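Local coordinates for hypothetical protein (Neisseria meningitidis, PDB 2I45) that is of unknown function but carries a cupin domain, a small beta-barrel that in many relatives holds a metal ion or small ligand, at residues Q30-L36 / C93-E99; G38-T44 / V83-S89. One frame throughout, in Å; residues are numbered along the deposited sequence.

Contact 1: Q30-L36 / C93-E99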
# COMPACT_ATOMS: atom_id res chain seq x y z
N GLN B 30 4.02 3.69 -9.43
CA GLN B 30 3.94 5.12 -9.17
C GLN B 30 3.18 5.41 -7.87
O GLN B 30 2.11 4.87 -7.63
CB GLN B 30 3.24 5.80 -10.30
CG GLN B 30 3.50 7.26 -10.22
CD GLN B 30 3.24 7.98 -11.54
OE1 GLN B 30 2.09 8.39 -11.78
NE2 GLN B 30 4.30 8.16 -12.39
N PHE B 31 3.71 6.26 -7.03
CA PHE B 31 2.97 6.57 -5.77
C PHE B 31 2.62 8.02 -5.78
O PHE B 31 3.47 8.88 -6.08
CB PHE B 31 3.74 6.18 -4.50
CG PHE B 31 4.24 4.74 -4.49
CD1 PHE B 31 3.60 3.76 -3.73
CD2 PHE B 31 5.33 4.36 -5.22
CE1 PHE B 31 4.05 2.42 -3.70
CE2 PHE B 31 5.76 3.01 -5.21
CZ PHE B 31 5.12 2.07 -4.44
N HIS B 32 1.34 8.28 -5.51
CA HIS B 32 0.84 9.62 -5.32
C HIS B 32 0.57 9.82 -3.80
O HIS B 32 -0.10 8.98 -3.15
CB HIS B 32 -0.43 9.78 -6.13
CG HIS B 32 -0.21 9.77 -7.62
ND1 HIS B 32 -0.58 10.82 -8.43
CD2 HIS B 32 0.33 8.84 -8.44
CE1 HIS B 32 -0.28 10.54 -9.69
NE2 HIS B 32 0.28 9.33 -9.72
N LEU B 33 1.14 10.87 -3.23
CA LEU B 33 0.82 11.23 -1.82
C LEU B 33 0.16 12.59 -1.90
O LEU B 33 0.71 13.50 -2.50
CB LEU B 33 2.05 11.30 -0.90
CG LEU B 33 3.09 10.17 -0.95
CD1 LEU B 33 4.40 10.48 -0.28
CD2 LEU B 33 2.54 8.95 -0.40
N VAL B 34 -1.04 12.69 -1.32
CA VAL B 34 -1.87 13.88 -1.47
C VAL B 34 -2.67 13.98 -0.24
O VAL B 34 -2.95 12.96 0.38
CB VAL B 34 -2.96 13.69 -2.47
CG1 VAL B 34 -3.25 15.01 -3.17
CG2 VAL B 34 -2.64 12.58 -3.38
N LYS B 35 -3.13 15.18 0.09
CA LYS B 35 -3.98 15.30 1.23
C LYS B 35 -5.29 15.80 0.71
O LYS B 35 -5.29 16.58 -0.16
CB LYS B 35 -3.36 16.23 2.24
CG LYS B 35 -2.09 15.63 2.86
CD LYS B 35 -1.58 16.43 4.12
CE LYS B 35 -0.28 15.86 4.64
NZ LYS B 35 0.27 16.54 5.88
N LEU B 36 -6.41 15.30 1.27
CA LEU B 36 -7.80 15.55 0.87
C LEU B 36 -8.64 16.20 1.97
O LEU B 36 -8.56 15.78 3.16
CB LEU B 36 -8.45 14.21 0.60
CG LEU B 36 -8.48 13.79 -0.85
CD1 LEU B 36 -7.27 14.23 -1.74
CD2 LEU B 36 -8.69 12.32 -0.91
N CYS B 93 -7.78 13.82 5.01
CA CYS B 93 -7.19 12.51 4.88
C CYS B 93 -5.89 12.62 4.14
O CYS B 93 -5.85 13.25 3.03
CB CYS B 93 -8.07 11.61 4.00
SG CYS B 93 -7.51 9.88 3.96
N SER B 94 -4.85 11.97 4.69
CA SER B 94 -3.62 11.70 3.95
C SER B 94 -3.63 10.33 3.34
O SER B 94 -3.87 9.35 4.04
CB SER B 94 -2.44 11.82 4.88
OG SER B 94 -2.51 13.09 5.51
N LEU B 95 -3.31 10.26 2.05
CA LEU B 95 -3.61 9.08 1.27
C LEU B 95 -2.53 8.73 0.26
O LEU B 95 -2.07 9.61 -0.47
CB LEU B 95 -4.91 9.37 0.51
CG LEU B 95 -5.17 8.76 -0.90
CD1 LEU B 95 -5.69 7.32 -0.83
CD2 LEU B 95 -6.22 9.53 -1.65
N VAL B 96 -2.18 7.45 0.18
CA VAL B 96 -1.34 6.98 -0.90
C VAL B 96 -2.15 6.31 -1.99
O VAL B 96 -2.94 5.39 -1.74
CB VAL B 96 -0.30 5.94 -0.45
CG1 VAL B 96 0.59 5.58 -1.67
CG2 VAL B 96 0.51 6.47 0.66
N LEU B 97 -1.94 6.78 -3.20
CA LEU B 97 -2.39 6.03 -4.35
C LEU B 97 -1.27 5.21 -4.94
O LEU B 97 -0.14 5.70 -4.95
CB LEU B 97 -2.88 6.97 -5.45
CG LEU B 97 -4.40 7.11 -5.56
CD1 LEU B 97 -4.90 8.17 -4.58
CD2 LEU B 97 -4.82 7.43 -7.00
N ILE B 98 -1.58 4.03 -5.49
CA ILE B 98 -0.58 3.19 -6.15
C ILE B 98 -1.02 2.70 -7.55
O ILE B 98 -2.14 2.25 -7.74
CB ILE B 98 -0.17 1.97 -5.27
CG1 ILE B 98 0.41 2.44 -3.96
CG2 ILE B 98 0.85 1.13 -5.92
CD1 ILE B 98 -0.46 2.18 -2.75
N GLU B 99 -0.12 2.73 -8.51
CA GLU B 99 -0.41 2.18 -9.80
C GLU B 99 0.81 1.54 -10.36
O GLU B 99 1.87 1.85 -9.89
CB GLU B 99 -0.86 3.29 -10.73
CG GLU B 99 -0.16 4.64 -10.55
CD GLU B 99 -0.67 5.68 -11.58
OE1 GLU B 99 -0.35 5.53 -12.83
OE2 GLU B 99 -1.41 6.62 -11.12
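Apolar side chains meet on both faces of this antiparallel strand pair. In the central group L33 CD2 lies 3.4 Å from V96 CG2, the F31 ring edge meets V96, and F31 CD1 approaches I98 CG1 at 3.5 Å; on the other face, nearer the L36/C93 end, L36 CD2 touches L95 CD2 at 3.8 Å. Hydrogen-bonded pairs Q30/E99, H32/L97, V34/L95 and L36/C93 set the register. The bonds H32 N to L97 O (3.0 Å) and L36 N to C93 O (2.8 Å) are tight, but V34 N to L95 O is weak at 3.4 Å, where the strands spread. Toward the Q30/E99 end, Q30, H32 and E99 lie on the face of L36 and L95; on the opposite face K35 CE passes 3.7 Å from S94 OG, and K35 NZ hydrogen-bonds weakly to I15 O. Both strands are internal to a five-stranded cupin sheet, between strands 22-26 and 50-56. Helix 8-13 packs on L33, S94 and V96, and F31 meets M76 of the second subunit.

Contact 2: G38-T44 / V83-S89; sequences GDYGWHT and VSHRPRS
A turning loop runs antiparallel to a strand, pairing at two separated points. At one end G38 (phi/psi 44/-134°) lies opposite S89, whose N donates to G38 O (3.0 Å). At the other, H43 and H85 form a single bridge: H43 N to H85 O is 2.7 Å, H85 N to H43 O 2.8 Å. Between them the loop bulges and a water fills the gap, accepting from Y40 N (2.6 Å) and donating to G41 O (2.7 Å) and P87 O (2.8 Å). An Asx turn shapes the bulge, G41 N donating to D39 OD2 (3.2 Å); G41 adopts 82/-158°, where a CB would clash. H85, chi1 p, commits ND1 to V83 O (3.0 Å). W42, chi1 m, receives R86 CB over its six-membered ring, 3.8 Å from the centroid, a CH-pi contact. H43 and H85 probably correspond to a histidine of the first and of the second cupin motif; no metal is modelled. Strand 85-89 borders strand 59-63, whose D62 forms salt bridges with R86 and R88.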
# COMPACT_ATOMS: atom_id res chain seq x y z
N GLY B 38 -12.83 18.27 2.05
CA GLY B 38 -14.07 18.42 1.22
C GLY B 38 -14.02 17.57 -0.03
O GLY B 38 -13.62 16.43 0.05
N ASP B 39 -14.37 18.11 -1.21
CA ASP B 39 -14.10 17.43 -2.47
C ASP B 39 -13.93 18.35 -3.64
O ASP B 39 -14.12 19.57 -3.54
CB ASP B 39 -15.25 16.49 -2.83
CG ASP B 39 -16.59 17.24 -2.90
OD1 ASP B 39 -17.19 17.48 -1.80
OD2 ASP B 39 -17.01 17.59 -4.02
N TYR B 40 -13.60 17.76 -4.80
CA TYR B 40 -13.43 18.54 -6.01
C TYR B 40 -14.22 17.95 -7.10
O TYR B 40 -13.81 18.04 -8.25
CB TYR B 40 -11.97 18.61 -6.46
CG TYR B 40 -11.27 19.84 -5.97
CD1 TYR B 40 -10.83 19.90 -4.63
CD2 TYR B 40 -11.09 20.98 -6.78
CE1 TYR B 40 -10.20 20.98 -4.10
CE2 TYR B 40 -10.43 22.12 -6.23
CZ TYR B 40 -10.00 22.07 -4.87
OH TYR B 40 -9.34 23.07 -4.19
N GLY B 41 -15.33 17.31 -6.76
CA GLY B 41 -16.18 16.72 -7.77
C GLY B 41 -15.75 15.35 -8.28
O GLY B 41 -15.07 14.59 -7.59
N TRP B 42 -16.22 15.00 -9.49
CA TRP B 42 -16.07 13.66 -9.97
C TRP B 42 -14.78 13.62 -10.75
O TRP B 42 -14.46 14.57 -11.40
CB TRP B 42 -17.29 13.27 -10.83
CG TRP B 42 -18.54 13.13 -10.02
CD1 TRP B 42 -19.34 14.12 -9.64
CD2 TRP B 42 -19.07 11.93 -9.46
NE1 TRP B 42 -20.34 13.65 -8.83
CE2 TRP B 42 -20.21 12.30 -8.71
CE3 TRP B 42 -18.68 10.57 -9.50
CZ2 TRP B 42 -21.01 11.35 -8.01
CZ3 TRP B 42 -19.46 9.63 -8.83
CH2 TRP B 42 -20.61 10.02 -8.07
N HIS B 43 -14.05 12.52 -10.68
CA HIS B 43 -12.94 12.27 -11.61
C HIS B 43 -13.19 10.90 -12.11
O HIS B 43 -13.94 10.16 -11.45
CB HIS B 43 -11.59 12.18 -10.87
CG HIS B 43 -11.38 13.24 -9.85
ND1 HIS B 43 -12.14 13.34 -8.70
CD2 HIS B 43 -10.47 14.25 -9.78
CE1 HIS B 43 -11.72 14.37 -7.98
NE2 HIS B 43 -10.71 14.93 -8.61
N THR B 44 -12.52 10.53 -13.20
CA THR B 44 -12.21 9.09 -13.45
C THR B 44 -10.78 8.69 -13.04
O THR B 44 -9.85 8.62 -13.85
CB THR B 44 -12.67 8.49 -14.85
OG1 THR B 44 -11.69 8.72 -15.84
CG2 THR B 44 -13.99 9.04 -15.29
N VAL B 83 -14.14 4.14 -14.00
CA VAL B 83 -15.21 4.18 -13.09
C VAL B 83 -15.09 5.62 -12.66
O VAL B 83 -14.07 6.02 -12.10
CB VAL B 83 -14.90 3.14 -12.01
CG1 VAL B 83 -15.17 3.65 -10.57
CG2 VAL B 83 -15.63 1.84 -12.33
N SER B 84 -16.08 6.43 -12.96
CA SER B 84 -16.12 7.79 -12.45
C SER B 84 -16.46 7.76 -10.97
O SER B 84 -17.38 7.06 -10.58
CB SER B 84 -17.15 8.55 -13.25
OG SER B 84 -18.00 9.37 -12.45
N HIS B 85 -15.70 8.49 -10.15
CA HIS B 85 -15.87 8.47 -8.73
C HIS B 85 -15.52 9.82 -8.20
O HIS B 85 -14.86 10.65 -8.84
CB HIS B 85 -14.91 7.49 -8.09
CG HIS B 85 -13.47 7.75 -8.45
ND1 HIS B 85 -12.95 7.45 -9.70
CD2 HIS B 85 -12.45 8.29 -7.74
CE1 HIS B 85 -11.67 7.79 -9.73
NE2 HIS B 85 -11.35 8.32 -8.56
N ARG B 86 -15.98 10.03 -6.98
CA ARG B 86 -15.84 11.30 -6.34
C ARG B 86 -15.14 11.10 -5.00
O ARG B 86 -15.77 10.79 -4.01
CB ARG B 86 -17.18 12.03 -6.20
CG ARG B 86 -17.18 13.07 -5.06
CD ARG B 86 -18.44 13.93 -4.94
NE ARG B 86 -19.63 13.14 -4.66
CZ ARG B 86 -20.85 13.52 -5.05
NH1 ARG B 86 -21.04 14.69 -5.71
NH2 ARG B 86 -21.88 12.72 -4.82
N PRO B 87 -13.82 11.27 -4.98
CA PRO B 87 -13.02 11.12 -3.77
C PRO B 87 -13.28 12.27 -2.84
O PRO B 87 -13.48 13.34 -3.33
CB PRO B 87 -11.59 11.25 -4.29
CG PRO B 87 -11.66 11.86 -5.65
CD PRO B 87 -13.03 11.62 -6.18
N ARG B 88 -13.19 12.10 -1.53
CA ARG B 88 -13.65 13.16 -0.67
C ARG B 88 -13.39 12.90 0.85
O ARG B 88 -13.25 11.74 1.26
CB ARG B 88 -15.10 13.23 -0.99
CG ARG B 88 -15.96 13.86 0.01
CD ARG B 88 -16.81 12.87 0.76
NE ARG B 88 -17.76 12.03 0.02
CZ ARG B 88 -18.61 11.24 0.68
NH1 ARG B 88 -19.41 10.41 0.05
NH2 ARG B 88 -18.62 11.25 2.02
N SER B 89 -13.31 13.94 1.68
CA SER B 89 -12.91 13.74 3.07
C SER B 89 -13.50 14.77 4.06
O SER B 89 -13.27 15.96 3.95
CB SER B 89 -11.39 13.76 3.20
OG SER B 89 -11.00 13.62 4.56
O HOH W 1 -13.65 15.19 -5.39

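Contact 1 lies within one sheet of the cupin fold, and contact 2 adds a loop to the edge of the other. Contact 2 is nested within the loop that contact 1 closes, and strands 85-89 and 92-99 are consecutive: the contact centres lie 14 Å apart, L36 O meets S89 CB at 3.5 Å, and P87 CB comes within 4.6 Å of L36 CD2. The face of contact 1 bearing L36, L95 and L97 looks toward the histidines of contact 2; H85 NE2 is 6.8 Å from L97 CD2. With H43 ND1 5.1 Å from H85 NE2, the space between is consistent with a cupin metal pocket; the two residues after T44, which may contribute, are not modelled.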